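Local coordinates for protein glutathione S-transferase (Pseudomonas fluorescens, PDB 3M3M) that binds glutathione and, as family membership suggests, probably catalyses attack of its thiol on electrophilic substrates, at residues N14-K19 with Y167-D172; Q32-L37 with G53-L58; F98-S103 with D161-A166; Q189-Q192 with R196-P199. All blocks are in the same frame, centred on the assembly; numbering follows the deposited sequence.

Interaction 1 of 4, residues N14-K19 with Y167-D172; sequences NCYKIK and YTHVAD. With GSH (glutathione), chain B.
Asn-14 and Tyr-167 meet beside the sulfur of glutathione. The backbone N of Asn-14 points at Tyr-167 OH in a weak hydrogen bond of 3.4 Å, bent to 152° at the hydrogen, and the same hydroxyl lies 3.3 Å from GSH SG2. The phenol thus sits between the first turn of helix 13-24 and the ligand sulfur. The edge of its ring also takes the amide carbon of Asn-14 in plane.

A second contact lies two residues further along both segments. Tyr-16 CG stands anti to its backbone N (chi1 177°), which carries the ring to the imidazole of His-169, where Tyr-16 CE2 comes 3.4 Å from His-169 CE1. The two rings meet obliquely, their planes 44° apart. Both polar ends are tied elsewhere: Tyr-16 OH to Val-198 O, and His-169 ND1 to Ala-166 O, the latter tying the ring back to the last turns of helix 159-168.

Farther out, a type I turn from Thr-168 to Ala-171 leads the chain off helix 159-168. The whole belongs to the interface between the thioredoxin-like and helical domains of a glutathione transferase, the cleft that holds the tripeptide.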
# COMPACT_ATOMS: atom_id res chain seq x y z
N ASN A 14 2.82 -0.86 -3.10
CA ASN A 14 1.61 -0.43 -3.82
C ASN A 14 0.90 -1.60 -4.51
O ASN A 14 -0.33 -1.66 -4.55
CB ASN A 14 1.94 0.67 -4.82
CG ASN A 14 2.40 1.93 -4.09
OD1 ASN A 14 3.51 2.47 -4.39
ND2 ASN A 14 1.56 2.41 -3.15
N CYS A 15 1.67 -2.57 -5.00
CA CYS A 15 1.09 -3.77 -5.62
C CYS A 15 0.59 -4.79 -4.58
O CYS A 15 -0.44 -5.47 -4.81
CB CYS A 15 2.18 -4.44 -6.50
SG CYS A 15 2.65 -3.38 -7.91
N TYR A 16 1.32 -4.92 -3.45
CA TYR A 16 0.84 -5.75 -2.36
C TYR A 16 -0.58 -5.37 -1.88
O TYR A 16 -1.44 -6.23 -1.59
CB TYR A 16 1.82 -5.67 -1.18
CG TYR A 16 1.35 -6.47 0.03
CD1 TYR A 16 0.71 -7.77 -0.10
CD2 TYR A 16 1.52 -5.90 1.31
CE1 TYR A 16 0.28 -8.47 1.08
CE2 TYR A 16 1.09 -6.59 2.49
CZ TYR A 16 0.50 -7.89 2.33
OH TYR A 16 0.03 -8.54 3.47
N LYS A 17 -0.90 -4.05 -1.84
CA LYS A 17 -2.25 -3.65 -1.52
C LYS A 17 -3.28 -4.38 -2.36
O LYS A 17 -4.32 -4.79 -1.80
CB LYS A 17 -2.48 -2.14 -1.88
CG LYS A 17 -1.66 -1.18 -1.02
CD LYS A 17 -1.66 0.20 -1.68
CE LYS A 17 -0.74 1.13 -0.90
NZ LYS A 17 -0.71 2.53 -1.51
N ILE A 18 -3.00 -4.58 -3.66
CA ILE A 18 -3.98 -5.18 -4.58
C ILE A 18 -3.99 -6.73 -4.40
O ILE A 18 -5.08 -7.35 -4.38
CB ILE A 18 -3.66 -4.78 -6.00
CG1 ILE A 18 -3.50 -3.21 -6.12
CG2 ILE A 18 -4.79 -5.25 -6.92
CD1 ILE A 18 -4.60 -2.39 -5.38
N LYS A 19 -2.82 -7.31 -4.23
CA LYS A 19 -2.77 -8.80 -3.91
C LYS A 19 -3.62 -9.03 -2.65
O LYS A 19 -4.45 -9.96 -2.59
CB LYS A 19 -1.30 -9.22 -3.64
CG LYS A 19 -1.25 -10.74 -3.27
CD LYS A 19 0.14 -11.11 -2.72
CE LYS A 19 0.10 -12.63 -2.24
NZ LYS A 19 1.50 -13.04 -1.78
N TYR A 167 3.12 -0.67 3.20
CA TYR A 167 4.47 -0.35 3.46
C TYR A 167 4.76 -0.30 4.98
O TYR A 167 5.93 -0.47 5.35
CB TYR A 167 4.82 1.05 2.87
CG TYR A 167 5.09 0.90 1.37
CD1 TYR A 167 6.31 0.34 0.92
CD2 TYR A 167 4.17 1.41 0.46
CE1 TYR A 167 6.55 0.22 -0.51
CE2 TYR A 167 4.43 1.35 -0.94
CZ TYR A 167 5.61 0.78 -1.39
OH TYR A 167 5.81 0.66 -2.82
N THR A 168 3.77 0.04 5.78
CA THR A 168 4.18 0.13 7.22
C THR A 168 4.72 -1.24 7.73
O THR A 168 5.66 -1.25 8.50
CB THR A 168 3.03 0.60 8.10
OG1 THR A 168 2.55 1.89 7.63
CG2 THR A 168 3.51 0.80 9.58
N HIS A 169 4.10 -2.32 7.33
CA HIS A 169 4.53 -3.64 7.82
C HIS A 169 5.99 -3.99 7.46
O HIS A 169 6.54 -4.89 8.13
CB HIS A 169 3.51 -4.75 7.43
CG HIS A 169 3.86 -5.48 6.18
ND1 HIS A 169 3.77 -4.94 4.93
CD2 HIS A 169 4.28 -6.77 6.00
CE1 HIS A 169 4.09 -5.84 4.01
NE2 HIS A 169 4.45 -6.96 4.65
N VAL A 170 6.58 -3.33 6.42
CA VAL A 170 7.98 -3.54 6.03
C VAL A 170 8.82 -2.26 6.29
O VAL A 170 9.91 -2.06 5.75
CB VAL A 170 8.12 -4.04 4.55
CG1 VAL A 170 7.63 -5.53 4.49
CG2 VAL A 170 7.31 -3.18 3.58
N ALA A 171 8.33 -1.39 7.22
CA ALA A 171 9.03 -0.13 7.46
C ALA A 171 10.41 -0.41 8.07
O ALA A 171 11.33 0.36 7.82
CB ALA A 171 8.24 0.79 8.34
N ASP A 172 10.55 -1.57 8.71
CA ASP A 172 11.87 -1.93 9.21
C ASP A 172 12.88 -2.12 8.11
O ASP A 172 14.09 -1.88 8.31
CB ASP A 172 11.76 -3.16 10.07
CG ASP A 172 11.38 -4.37 9.24
OD1 ASP A 172 10.33 -4.29 8.52
OD2 ASP A 172 12.13 -5.37 9.24
N1 GSH B . 0.63 6.65 -6.70
CA1 GSH B . 0.92 5.30 -7.33
C1 GSH B . 0.08 4.18 -6.71
O11 GSH B . -0.28 3.23 -7.47
O12 GSH B . -0.16 4.22 -5.48
CB1 GSH B . 2.45 5.06 -7.09
CG1 GSH B . 2.76 3.73 -7.70
CD1 GSH B . 4.29 3.54 -7.84
OE1 GSH B . 5.17 4.52 -7.41
N2 GSH B . 4.80 2.40 -8.39
CA2 GSH B . 6.25 2.23 -8.51
C2 GSH B . 6.56 2.26 -9.94
O2 GSH B . 5.72 1.65 -10.77
CB2 GSH B . 6.58 0.84 -7.89
SG2 GSH B . 6.17 0.81 -6.05
N3 GSH B . 7.64 2.88 -10.38
CA3 GSH B . 7.94 2.80 -11.82
C3 GSH B . 8.47 4.10 -12.40
O31 GSH B . 9.12 4.10 -13.49
O32 GSH B . 8.21 5.16 -11.82

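Interaction 2 of 4, residues Q32-L37 with G53-L58; sequences QAVDIL and GKIPVL. With GSH (glutathione), chain B.
Ile-55 is the hub on which Val-34 and Ile-36 converge, and it illustrates how one residue can serve a hydrophobic core and a ligand at once. Its CG2 branch meets Val-34 tip to tip, with Ile-55 CG2 3.8 Å from Val-34 CG1. The longer branch, placed between the backbone N and the carbonyl carbon (chi1 47°), runs toward the ligand side, where Ile-55 CD1 lies 3.7 Å from Ile-36 CD1. Ile-36 CD1 in turn touches the cysteinyl methylene, 3.5 Å from GSH CB2.

While these side chains lock together, the Ile-55 backbone grips glutathione from both ends of the residue. Ile-55 N donates to GSH O2 at 2.8 Å (161°), and GSH N2 returns a bond to Ile-55 O, also 2.8 Å (159°). The cis peptide before Pro-56 follows directly, as in the cis-proline loop of thioredoxin folds.

Away from this hub the contact thins out. Ala-33 and Asp-35 are exposed and turn their side chains from the other segment, alternating with the inward Val-34 and Ile-36. Lys-54 also points away from 32-37, but a bend at its last torsion brings Lys-54 NZ to GSH O32, a 3.0 Å hydrogen bond to the glycyl carboxylate. The pattern implies division of labour: apolar branches face the neighbouring segment, while the backbone amide and carbonyl face the ligand in paired bonds resembling those between antiparallel strands, consistent with an extended cysteinyl unit, and Lys-54 adds a charged bond at the glycyl carboxylate of the tripeptide.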
# COMPACT_ATOMS: atom_id res chain seq x y z
N GLN A 32 0.58 -10.51 -13.75
CA GLN A 32 1.65 -10.36 -14.73
C GLN A 32 2.80 -9.64 -14.06
O GLN A 32 2.64 -8.45 -13.72
CB GLN A 32 1.12 -9.63 -15.96
CG GLN A 32 2.22 -9.22 -16.96
CD GLN A 32 2.94 -10.41 -17.55
OE1 GLN A 32 2.32 -11.20 -18.24
NE2 GLN A 32 4.27 -10.57 -17.24
N ALA A 33 3.94 -10.32 -13.80
CA ALA A 33 5.11 -9.69 -13.16
C ALA A 33 5.64 -8.60 -14.06
O ALA A 33 5.71 -8.80 -15.28
CB ALA A 33 6.24 -10.79 -12.97
N VAL A 34 5.96 -7.44 -13.50
CA VAL A 34 6.56 -6.29 -14.22
C VAL A 34 7.90 -6.01 -13.50
O VAL A 34 7.91 -5.92 -12.25
CB VAL A 34 5.63 -5.10 -14.07
CG1 VAL A 34 6.26 -3.80 -14.63
CG2 VAL A 34 4.30 -5.39 -14.76
N ASP A 35 8.97 -5.87 -14.29
CA ASP A 35 10.30 -5.60 -13.80
C ASP A 35 10.60 -4.13 -14.10
O ASP A 35 10.88 -3.79 -15.25
CB ASP A 35 11.30 -6.55 -14.49
CG ASP A 35 12.68 -6.40 -13.92
OD1 ASP A 35 12.98 -5.35 -13.27
OD2 ASP A 35 13.40 -7.44 -14.01
N ILE A 36 10.56 -3.27 -13.07
CA ILE A 36 10.70 -1.83 -13.34
C ILE A 36 12.18 -1.58 -13.70
O ILE A 36 12.44 -0.85 -14.65
CB ILE A 36 10.38 -1.03 -12.08
CG1 ILE A 36 8.86 -1.07 -11.82
CG2 ILE A 36 10.97 0.40 -12.24
CD1 ILE A 36 8.55 -0.67 -10.38
N LEU A 37 13.14 -2.20 -12.98
CA LEU A 37 14.59 -1.95 -13.34
C LEU A 37 14.88 -2.42 -14.76
O LEU A 37 15.67 -1.78 -15.52
CB LEU A 37 15.55 -2.63 -12.35
CG LEU A 37 17.03 -2.31 -12.56
CD1 LEU A 37 17.40 -0.84 -12.35
CD2 LEU A 37 17.72 -3.13 -11.53
N GLY A 53 3.05 5.39 -16.17
CA GLY A 53 4.28 4.58 -16.16
C GLY A 53 4.53 3.88 -14.81
O GLY A 53 5.69 3.61 -14.47
N LYS A 54 3.46 3.60 -14.07
CA LYS A 54 3.60 2.91 -12.75
C LYS A 54 2.77 1.68 -12.60
O LYS A 54 1.69 1.55 -13.19
CB LYS A 54 3.18 3.87 -11.60
CG LYS A 54 4.28 5.10 -11.52
CD LYS A 54 3.99 6.01 -10.38
CE LYS A 54 4.86 7.32 -10.47
NZ LYS A 54 6.29 7.24 -10.82
N ILE A 55 3.25 0.78 -11.74
CA ILE A 55 2.43 -0.37 -11.29
C ILE A 55 1.95 0.03 -9.86
O ILE A 55 2.58 0.80 -9.15
CB ILE A 55 3.25 -1.67 -11.26
CG1 ILE A 55 4.58 -1.43 -10.57
CG2 ILE A 55 3.31 -2.15 -12.79
CD1 ILE A 55 5.47 -2.68 -10.54
N PRO A 56 0.79 -0.51 -9.44
CA PRO A 56 -0.00 -1.57 -10.13
C PRO A 56 -0.97 -0.96 -11.17
O PRO A 56 -1.32 0.26 -11.13
CB PRO A 56 -0.75 -2.21 -8.96
CG PRO A 56 -1.01 -0.98 -8.05
CD PRO A 56 0.37 -0.30 -8.05
N VAL A 57 -1.35 -1.82 -12.12
CA VAL A 57 -2.47 -1.61 -13.03
C VAL A 57 -3.41 -2.80 -12.89
O VAL A 57 -2.95 -3.95 -12.77
CB VAL A 57 -1.96 -1.57 -14.46
CG1 VAL A 57 -3.23 -1.34 -15.43
CG2 VAL A 57 -0.98 -0.38 -14.63
N LEU A 58 -4.72 -2.55 -12.88
CA LEU A 58 -5.74 -3.62 -12.84
C LEU A 58 -6.42 -3.55 -14.20
O LEU A 58 -6.95 -2.51 -14.61
CB LEU A 58 -6.77 -3.38 -11.74
CG LEU A 58 -7.92 -4.41 -11.73
CD1 LEU A 58 -7.35 -5.72 -11.32
CD2 LEU A 58 -9.03 -4.07 -10.74
N1 GSH B . 0.63 6.65 -6.70
CA1 GSH B . 0.92 5.30 -7.33
C1 GSH B . 0.08 4.18 -6.71
O11 GSH B . -0.28 3.23 -7.47
O12 GSH B . -0.16 4.22 -5.48
CB1 GSH B . 2.45 5.06 -7.09
CG1 GSH B . 2.76 3.73 -7.70
CD1 GSH B . 4.29 3.54 -7.84
OE1 GSH B . 5.17 4.52 -7.41
N2 GSH B . 4.80 2.40 -8.39
CA2 GSH B . 6.25 2.23 -8.51
C2 GSH B . 6.56 2.26 -9.94
O2 GSH B . 5.72 1.65 -10.77
CB2 GSH B . 6.58 0.84 -7.89
SG2 GSH B . 6.17 0.81 -6.05
N3 GSH B . 7.64 2.88 -10.38
CA3 GSH B . 7.94 2.80 -11.82
C3 GSH B . 8.47 4.10 -12.40
O31 GSH B . 9.12 4.10 -13.49
O32 GSH B . 8.21 5.16 -11.82

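Interaction 3 of 4, residues F98-S103 with D161-A166; sequences FFEQYS and DIALYA. With GSH (glutathione), chain B.
The Phe-99 ring presents its edge to Leu-164, whose CD2 methyl lies near the ring plane, 4.0 Å from Phe-99 CE2. The two side chains cross at about a right angle, and Trp-96, one turn earlier on helix 87-117, adds an edge-to-face partner to the same phenyl ring. The other flat group is the carboxylate of Glu-100, which passes beside the Ala-163 carbonyl, its OE2 3.8 Å from Ala-163 O, without a hydrogen bond between them.

Glu-100 approaches with its aliphatic part. Extended at chi1 (180°) and then folded at chi2 (-99°), it lays its methylenes along Leu-164, the two chains sliding past each other in opposite directions, and Glu-100 CG reaches to 3.5 Å from Leu-164 CD2. That same methylene lies 3.7 Å from Ala-163 O.

These residues join two helices of the all-helical domain of the glutathione transferase fold. The segments run nearly parallel, inclined by 27°, with axes 9.7 Å apart at closest approach; a wider, pi-type turn marks 100-103. At the start of helix 159-168, the Asp-161 carboxylate receives Ser-158 N, consistent with the Ser-X-X-Asp capping box known from this family.

The buried carboxylate of Glu-100 finds its partners outside the helix pair. OE2 forms a salt bridge with Lys-17 NZ, which would be expected to stabilise the negative charge, and OE1 accepts from Asn-70 ND2. Asn-70 also belongs to the sodium site with Glu-68, so Glu-100 may be regarded as second-shell to it.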
# COMPACT_ATOMS: atom_id res chain seq x y z
N PHE A 98 -5.36 9.44 1.06
CA PHE A 98 -4.60 10.56 0.49
C PHE A 98 -3.43 10.83 1.41
O PHE A 98 -2.34 11.16 0.93
CB PHE A 98 -5.57 11.75 0.32
CG PHE A 98 -6.51 11.54 -0.82
CD1 PHE A 98 -5.99 11.48 -2.10
CD2 PHE A 98 -7.90 11.42 -0.63
CE1 PHE A 98 -6.84 11.28 -3.21
CE2 PHE A 98 -8.76 11.22 -1.67
CZ PHE A 98 -8.22 11.14 -2.99
N PHE A 99 -3.65 10.79 2.74
CA PHE A 99 -2.54 10.94 3.67
C PHE A 99 -1.44 9.92 3.39
O PHE A 99 -0.25 10.23 3.39
CB PHE A 99 -3.07 10.71 5.12
CG PHE A 99 -1.99 10.38 6.18
CD1 PHE A 99 -1.33 11.37 6.91
CD2 PHE A 99 -1.70 8.97 6.46
CE1 PHE A 99 -0.32 11.00 7.91
CE2 PHE A 99 -0.78 8.64 7.47
CZ PHE A 99 -0.11 9.61 8.16
N GLU A 100 -1.87 8.70 3.06
CA GLU A 100 -0.82 7.67 2.77
C GLU A 100 0.03 8.00 1.50
O GLU A 100 1.33 7.89 1.54
CB GLU A 100 -1.46 6.28 2.56
CG GLU A 100 -0.42 5.18 2.25
CD GLU A 100 -0.30 4.85 0.74
OE1 GLU A 100 -1.22 5.14 -0.04
OE2 GLU A 100 0.66 4.18 0.36
N GLN A 101 -0.63 8.54 0.46
CA GLN A 101 0.07 8.87 -0.78
C GLN A 101 0.94 10.18 -0.60
O GLN A 101 2.00 10.28 -1.25
CB GLN A 101 -0.98 9.06 -1.91
CG GLN A 101 -1.54 7.70 -2.37
CD GLN A 101 -0.47 6.87 -3.13
OE1 GLN A 101 -0.12 5.68 -2.72
NE2 GLN A 101 0.04 7.42 -4.20
N TYR A 102 0.54 11.10 0.31
CA TYR A 102 1.20 12.43 0.35
C TYR A 102 2.26 12.48 1.48
O TYR A 102 3.38 13.00 1.32
CB TYR A 102 0.14 13.54 0.55
CG TYR A 102 0.79 14.88 0.29
CD1 TYR A 102 0.88 15.33 -1.02
CD2 TYR A 102 1.38 15.62 1.33
CE1 TYR A 102 1.55 16.53 -1.36
CE2 TYR A 102 2.04 16.85 1.00
CZ TYR A 102 2.08 17.27 -0.35
OH TYR A 102 2.77 18.45 -0.69
N SER A 103 1.92 11.89 2.62
CA SER A 103 2.66 12.07 3.87
C SER A 103 3.43 10.85 4.34
O SER A 103 4.17 10.96 5.29
CB SER A 103 1.67 12.50 4.99
OG SER A 103 1.23 13.87 4.70
N ASP A 161 -6.78 0.94 6.16
CA ASP A 161 -5.75 0.09 6.84
C ASP A 161 -4.93 -0.65 5.81
O ASP A 161 -3.75 -0.78 5.97
CB ASP A 161 -6.52 -0.93 7.73
CG ASP A 161 -7.41 -0.22 8.78
OD1 ASP A 161 -6.91 0.46 9.68
OD2 ASP A 161 -8.63 -0.35 8.65
N ILE A 162 -5.60 -1.24 4.80
CA ILE A 162 -4.88 -1.99 3.75
C ILE A 162 -3.84 -1.02 3.09
O ILE A 162 -2.62 -1.37 2.93
CB ILE A 162 -5.81 -2.51 2.73
CG1 ILE A 162 -6.72 -3.64 3.36
CG2 ILE A 162 -4.98 -3.08 1.51
CD1 ILE A 162 -7.90 -4.00 2.49
N ALA A 163 -4.28 0.18 2.74
CA ALA A 163 -3.36 1.15 2.09
C ALA A 163 -2.11 1.41 2.97
O ALA A 163 -0.95 1.53 2.48
CB ALA A 163 -4.15 2.45 1.79
N LEU A 164 -2.32 1.65 4.28
CA LEU A 164 -1.19 1.97 5.19
C LEU A 164 -0.42 0.72 5.67
O LEU A 164 0.79 0.86 6.01
CB LEU A 164 -1.67 2.84 6.37
CG LEU A 164 -1.87 4.30 5.84
CD1 LEU A 164 -2.81 5.07 6.58
CD2 LEU A 164 -0.55 5.02 5.79
N TYR A 165 -1.05 -0.47 5.68
CA TYR A 165 -0.33 -1.65 6.14
C TYR A 165 0.74 -2.04 5.15
O TYR A 165 1.80 -2.53 5.57
CB TYR A 165 -1.33 -2.80 6.26
CG TYR A 165 -0.70 -4.10 6.74
CD1 TYR A 165 -0.44 -4.31 8.15
CD2 TYR A 165 -0.34 -5.07 5.81
CE1 TYR A 165 0.17 -5.48 8.57
CE2 TYR A 165 0.33 -6.26 6.27
CZ TYR A 165 0.57 -6.41 7.60
OH TYR A 165 1.22 -7.59 8.01
N ALA A 166 0.47 -1.80 3.85
CA ALA A 166 1.34 -2.37 2.82
C ALA A 166 2.81 -1.96 3.02
O ALA A 166 3.67 -2.85 3.00
CB ALA A 166 0.84 -1.98 1.37
N1 GSH B . 0.63 6.65 -6.70
CA1 GSH B . 0.92 5.30 -7.33
C1 GSH B . 0.08 4.18 -6.71
O11 GSH B . -0.28 3.23 -7.47
O12 GSH B . -0.16 4.22 -5.48
CB1 GSH B . 2.45 5.06 -7.09
CG1 GSH B . 2.76 3.73 -7.70
CD1 GSH B . 4.29 3.54 -7.84
OE1 GSH B . 5.17 4.52 -7.41
N2 GSH B . 4.80 2.40 -8.39
CA2 GSH B . 6.25 2.23 -8.51
C2 GSH B . 6.56 2.26 -9.94
O2 GSH B . 5.72 1.65 -10.77
CB2 GSH B . 6.58 0.84 -7.89
SG2 GSH B . 6.17 0.81 -6.05
N3 GSH B . 7.64 2.88 -10.38
CA3 GSH B . 7.94 2.80 -11.82
C3 GSH B . 8.47 4.10 -12.40
O31 GSH B . 9.12 4.10 -13.49
O32 GSH B . 8.21 5.16 -11.82

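Interaction 4 of 4, residues Q189-Q192 with R196-P199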
# COMPACT_ATOMS: atom_id res chain seq x y z
N GLN A 189 -0.78 -6.53 14.02
CA GLN A 189 -1.38 -7.82 14.50
C GLN A 189 -2.84 -8.10 14.19
O GLN A 189 -3.17 -9.21 13.74
CB GLN A 189 -1.09 -7.98 16.01
CG GLN A 189 0.06 -8.83 16.18
CD GLN A 189 -0.48 -10.21 16.07
OE1 GLN A 189 -1.67 -10.42 16.41
NE2 GLN A 189 0.31 -11.14 15.55
N ARG A 190 -3.73 -7.10 14.34
CA ARG A 190 -5.11 -7.20 14.00
C ARG A 190 -5.34 -7.41 12.49
O ARG A 190 -6.13 -8.22 12.09
CB ARG A 190 -5.93 -5.94 14.42
CG ARG A 190 -5.94 -5.83 15.90
CD ARG A 190 -7.13 -5.00 16.38
NE ARG A 190 -6.56 -3.73 16.37
CZ ARG A 190 -5.80 -3.15 17.30
NH1 ARG A 190 -5.53 -3.60 18.53
NH2 ARG A 190 -5.32 -2.02 16.94
N VAL A 191 -4.62 -6.65 11.67
CA VAL A 191 -4.71 -6.82 10.23
C VAL A 191 -4.35 -8.23 9.85
O VAL A 191 -5.09 -8.91 9.15
CB VAL A 191 -3.78 -5.77 9.52
CG1 VAL A 191 -3.66 -6.12 7.98
CG2 VAL A 191 -4.42 -4.32 9.79
N GLN A 192 -3.22 -8.65 10.33
CA GLN A 192 -2.65 -9.98 10.03
C GLN A 192 -3.51 -11.14 10.56
O GLN A 192 -3.35 -12.27 10.07
CB GLN A 192 -1.29 -10.09 10.74
CG GLN A 192 -0.22 -9.48 10.00
CD GLN A 192 0.93 -9.20 10.93
OE1 GLN A 192 1.02 -9.87 11.98
NE2 GLN A 192 1.83 -8.21 10.57
N ARG A 196 -8.53 -14.28 6.11
CA ARG A 196 -8.18 -14.37 4.69
C ARG A 196 -6.94 -13.55 4.38
O ARG A 196 -6.58 -13.44 3.17
CB ARG A 196 -9.35 -13.91 3.81
CG ARG A 196 -10.61 -14.77 3.95
CD ARG A 196 -11.60 -14.44 2.85
NE ARG A 196 -10.99 -14.67 1.51
CZ ARG A 196 -11.01 -15.83 0.85
NH1 ARG A 196 -11.73 -16.87 1.37
NH2 ARG A 196 -10.39 -15.96 -0.30
N HIS A 197 -6.25 -13.13 5.45
CA HIS A 197 -5.01 -12.29 5.25
C HIS A 197 -4.01 -13.12 4.38
O HIS A 197 -3.90 -14.40 4.56
CB HIS A 197 -4.36 -11.93 6.56
CG HIS A 197 -3.12 -11.07 6.36
ND1 HIS A 197 -3.22 -9.76 5.93
CD2 HIS A 197 -1.79 -11.31 6.52
CE1 HIS A 197 -2.01 -9.22 5.86
NE2 HIS A 197 -1.11 -10.15 6.18
N VAL A 198 -3.27 -12.44 3.49
CA VAL A 198 -2.08 -13.10 2.80
C VAL A 198 -0.91 -12.18 2.96
O VAL A 198 -1.10 -10.91 2.99
CB VAL A 198 -2.37 -13.35 1.27
CG1 VAL A 198 -3.56 -14.37 1.05
CG2 VAL A 198 -2.71 -12.01 0.44
N PRO A 199 0.31 -12.74 3.09
CA PRO A 199 1.53 -11.99 3.19
C PRO A 199 1.96 -11.46 1.83
O PRO A 199 1.42 -11.83 0.78
CB PRO A 199 2.58 -13.01 3.69
CG PRO A 199 2.12 -14.31 3.04
CD PRO A 199 0.55 -14.19 3.03
O HOH W 1 -5.74 -8.68 6.39
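His-197 lays its imidazole against the last turn of helix 182-192, and following it outward shows how a flat ring can use a helix backbone as a platform. CB comes first, with His-197 CB 3.7 Å from Gln-192 O. With CG anti to the backbone N (chi1 -179°), the ring then extends across Gln-192, whose CA lies over one face, 3.9 Å from the ring centroid and 13° off the normal. This is a CH-pi contact, so nearly centred that the ring atoms all lie at similar distances from the alpha carbon.

On one side of the ring, ND1 is too far from the Val-191 carbonyl for a direct bond, and a water closes the gap: it donates to Val-191 O at 2.8 Å and is hydrogen-bonded to His-197 ND1 at the same distance. Beyond it, His-197 CE1 rests 4.1 Å from Val-191 CG1. NE2, at the tip, lies 4.0 Å from Gln-192 CG, since the two side chains run side by side in the same direction, with amide and imidazole planes 46° apart. The Gln-192 amide continues past the histidine to bond through NE2 to Tyr-165 OH.

The ring thus lies between elements: helix 182-192 lies against one face, Tyr-16 and Leu-20 of helix 13-24 touch the histidine as well, and Tyr-165 links the site to helix 159-168.

Overall arrangement
Interactions 1 to 3 are largely buried and all touch glutathione, whereas interaction 4 is only partly buried and lies away from the ligand. Interactions 1 and 3 share helix 159-168 and are joined by the salt bridge between Lys-17 and Glu-100. Interaction 2 belongs wholly to the thioredoxin-like domain and meets interaction 1 where Cys-15 packs on Ile-55 and Pro-56. Their chemistry follows their place: aliphatic packing with ligand-directed amides at 32-37/53-58, polar and aromatic contacts at the domain interface, apolar packing, with a ring edge and a buried carboxylate, between helices, and a water-bridged ring at the periphery. Tyr-16 and Lys-19, bonded to 196-199, tie interaction 4 back to interaction 1.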